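Chains: A (Unidentified, PDB 6ZM9) probably cleaves S-adenosyl methionine as a phage-encoded SAM lyase, and is held here with the thioether nucleoside S-methyl-5'-thioadenosine. Local coordinates at residues Gly10-Arg14 with Leu82-Phe87. Numbering follows the deposited sequence.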
ATOM      1  N   GLY A  10     -13.195 -13.061  -1.814  1.00 26.57           N
ATOM      2  CA  GLY A  10     -12.486 -11.801  -1.820  1.00 23.12           C
ATOM      3  C   GLY A  10     -11.429 -11.701  -0.747  1.00 18.66           C
ATOM      4  O   GLY A  10     -11.333 -10.674  -0.078  1.00 21.48           O
ATOM      5  N   PHE A  11     -10.608 -12.733  -0.581  1.00 17.58           N
ATOM      6  CA  PHE A  11      -9.556 -12.696   0.421  1.00 15.91           C
ATOM      7  C   PHE A  11      -8.290 -12.027  -0.084  1.00 16.32           C
ATOM      8  O   PHE A  11      -7.917 -12.160  -1.257  1.00 16.58           O
ATOM      9  CB  PHE A  11      -9.247 -14.096   0.935  1.00 17.85           C
ATOM     10  CG  PHE A  11     -10.420 -14.741   1.572  1.00 21.21           C
ATOM     11  CD1 PHE A  11     -10.950 -14.224   2.740  1.00 24.36           C
ATOM     12  CD2 PHE A  11     -11.049 -15.809   0.965  1.00 25.14           C
ATOM     13  CE1 PHE A  11     -12.077 -14.795   3.314  1.00 26.87           C
ATOM     14  CE2 PHE A  11     -12.174 -16.396   1.540  1.00 27.41           C
ATOM     15  CZ  PHE A  11     -12.691 -15.880   2.708  1.00 29.04           C
ATOM     16  N   SER A  12      -7.636 -11.310   0.820  1.00 14.37           N
ATOM     17  CA  SER A  12      -6.325 -10.753   0.560  1.00 13.71           C
ATOM     18  C   SER A  12      -5.560 -10.690   1.870  1.00 12.79           C
ATOM     19  O   SER A  12      -6.123 -10.859   2.954  1.00 14.64           O
ATOM     20  CB  SER A  12      -6.432  -9.369  -0.069  1.00 15.17           C
ATOM     21  OG  SER A  12      -6.986  -8.431   0.835  1.00 17.65           O
ATOM     22  N   ALA A  13      -4.254 -10.447   1.762  1.00 12.07           N
ATOM     23  CA  ALA A  13      -3.415 -10.358   2.938  1.00 12.36           C
ATOM     24  C   ALA A  13      -2.287  -9.371   2.704  1.00 11.82           C
ATOM     25  O   ALA A  13      -1.905  -9.082   1.569  1.00 12.62           O
ATOM     26  CB  ALA A  13      -2.781 -11.710   3.280  1.00 14.90           C
ATOM     27  N   ARG A  14      -1.761  -8.855   3.810  0.51 12.02           N
ATOM     28  CA  ARG A  14      -0.543  -8.056   3.831  0.51 12.96           C
ATOM     29  C   ARG A  14       0.378  -8.647   4.892  0.51 12.19           C
ATOM     30  O   ARG A  14      -0.065  -8.964   6.000  0.51 14.81           O
ATOM     31  CB  ARG A  14      -0.830  -6.595   4.208  0.51 17.11           C
ATOM     32  CG  ARG A  14      -1.737  -5.855   3.266  0.51 22.00           C
ATOM     33  CD  ARG A  14      -1.539  -4.340   3.393  0.51 28.98           C
ATOM     34  NE  ARG A  14      -2.013  -3.803   4.668  0.51 33.19           N
ATOM     35  CZ  ARG A  14      -1.818  -2.552   5.076  0.51 33.87           C
ATOM     36  NH1 ARG A  14      -1.142  -1.692   4.323  0.51 33.06           N
ATOM     37  NH2 ARG A  14      -2.297  -2.161   6.248  0.51 32.61           N
ATOM     38  N   LEU A  82      -9.985 -19.554  -2.729  1.00 26.18           N
ATOM     39  CA  LEU A  82      -9.813 -20.466  -1.616  1.00 23.64           C
ATOM     40  C   LEU A  82     -10.856 -20.179  -0.543  1.00 25.66           C
ATOM     41  O   LEU A  82     -11.433 -19.092  -0.466  1.00 26.23           O
ATOM     42  CB  LEU A  82      -8.426 -20.306  -1.002  1.00 23.93           C
ATOM     43  CG  LEU A  82      -7.216 -20.500  -1.928  1.00 25.79           C
ATOM     44  CD1 LEU A  82      -5.922 -20.352  -1.102  1.00 29.37           C
ATOM     45  CD2 LEU A  82      -7.290 -21.829  -2.661  1.00 30.54           C
ATOM     46  N   SER A  83     -11.085 -21.179   0.297  1.00 26.57           N
ATOM     47  CA  SER A  83     -11.908 -20.969   1.466  1.00 25.83           C
ATOM     48  C   SER A  83     -11.185 -20.061   2.452  1.00 24.15           C
ATOM     49  O   SER A  83      -9.955 -19.926   2.431  1.00 23.88           O
ATOM     50  CB  SER A  83     -12.199 -22.307   2.144  1.00 27.66           C
ATOM     51  OG  SER A  83     -11.032 -22.813   2.790  1.00 29.77           O
ATOM     52  N   LYS A  84     -11.938 -19.460   3.355  1.00 24.42           N
ATOM     53  CA  LYS A  84     -11.386 -18.576   4.408  1.00 25.25           C
ATOM     54  C   LYS A  84     -10.326 -19.337   5.214  1.00 24.20           C
ATOM     55  O   LYS A  84      -9.259 -18.789   5.423  1.00 23.50           O
ATOM     56  CB  LYS A  84     -12.511 -18.084   5.312  1.00 26.47           C
ATOM     57  CG  LYS A  84     -12.093 -17.122   6.404  1.00 30.42           C
ATOM     58  CD  LYS A  84     -13.267 -16.578   7.179  1.00 34.18           C
ATOM     59  CE  LYS A  84     -13.102 -15.122   7.539  1.00 40.95           C
ATOM     60  NZ  LYS A  84     -13.904 -14.749   8.725  1.00 45.57           N
ATOM     61  N   GLU A  85     -10.623 -20.572   5.637  1.00 27.32           N
ATOM     62  CA  GLU A  85      -9.697 -21.340   6.466  1.00 29.20           C
ATOM     63  C   GLU A  85      -8.442 -21.722   5.691  1.00 25.97           C
ATOM     64  O   GLU A  85      -7.329 -21.664   6.225  1.00 25.79           O
ATOM     65  CB  GLU A  85     -10.420 -22.585   6.999  1.00 38.08           C
ATOM     66  CG  GLU A  85      -9.506 -23.708   7.494  1.00 49.43           C
ATOM     67  CD  GLU A  85     -10.274 -24.912   8.026  1.00 60.05           C
ATOM     68  OE1 GLU A  85     -11.460 -24.760   8.389  1.00 62.60           O
ATOM     69  OE2 GLU A  85      -9.688 -26.017   8.077  1.00 62.09           O
ATOM     70  N   ASP A  86      -8.605 -22.111   4.428  1.00 25.38           N
ATOM     71  CA  ASP A  86      -7.470 -22.499   3.564  1.00 24.05           C
ATOM     72  C   ASP A  86      -6.563 -21.284   3.332  1.00 20.36           C
ATOM     73  O   ASP A  86      -5.368 -21.389   3.549  1.00 20.12           O
ATOM     74  CB  ASP A  86      -7.962 -23.076   2.246  1.00 27.81           C
ATOM     75  CG  ASP A  86      -6.852 -23.715   1.449  1.00 34.45           C
ATOM     76  OD1 ASP A  86      -5.791 -23.939   2.016  1.00 36.70           O
ATOM     77  OD2 ASP A  86      -7.069 -23.989   0.280  1.00 38.66           O
ATOM     78  N   PHE A  87      -7.123 -20.166   2.899  1.00 19.76           N
ATOM     79  CA  PHE A  87      -6.316 -18.975   2.671  1.00 18.12           C
ATOM     80  C   PHE A  87      -5.634 -18.524   3.953  1.00 16.12           C
ATOM     81  O   PHE A  87      -4.432 -18.215   3.960  1.00 16.22           O
ATOM     82  CB  PHE A  87      -7.197 -17.859   2.119  1.00 18.36           C
ATOM     83  CG  PHE A  87      -6.449 -16.587   1.820  1.00 16.07           C
ATOM     84  CD1 PHE A  87      -5.722 -16.468   0.659  1.00 17.28           C
ATOM     85  CD2 PHE A  87      -6.452 -15.537   2.706  1.00 16.63           C
ATOM     86  CE1 PHE A  87      -5.010 -15.319   0.381  1.00 16.38           C
ATOM     87  CE2 PHE A  87      -5.761 -14.368   2.418  1.00 16.14           C
ATOM     88  CZ  PHE A  87      -5.031 -14.269   1.253  1.00 16.06           C
TER
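F11 and F87 pack together where the first turn of helix 84-101 settles on the start of strand 11-21, part of the antiparallel sheet of this α+β fold. Both are buried, so large apolar rings suit the place where helix meets sheet. Strand residues F11 and A13, two apart, send their CB atoms toward the helix, whereas that of S12 points away.

The two phenyl rings lie nearly parallel, planes at 19°, but are slid so far apart, with centroids 5.8 Å from each other, that they barely overlap. What sits over the F87 face is instead the F11 methylene: CB stands 3.8 Å from the ring centroid in a CH-pi contact. With CG trans to its own backbone N (chi1 -179°), the F87 side chain extends from the helix to the strand, and its far edge meets the backbone of S12 and A13. Alanine suits position 13: having nothing beyond its methyl, it lets the ring approach the strand backbone, with F87 CZ 4.0 Å from A13 CB.

The F11 ring reaches the L82-K84 backbone at the helix start. Its CE2 lies 3.4 Å from L82 O, near the ring plane, where the slightly positive C-H rim probably suits a carbonyl oxygen. K84 crosses the F11 side chain at about a right angle, its CB 3.4 Å from F11 CZ; lysine suits this exposed margin because its methylenes touch the ring's end while NZ hydrogen-bonds Q118.

S83, a residue well suited to the N-cap, caps the helix turn carrying K84 and F87: its OG accepts a hydrogen bond from D86 N at 3.0 Å, with an N-H...O angle of 156°.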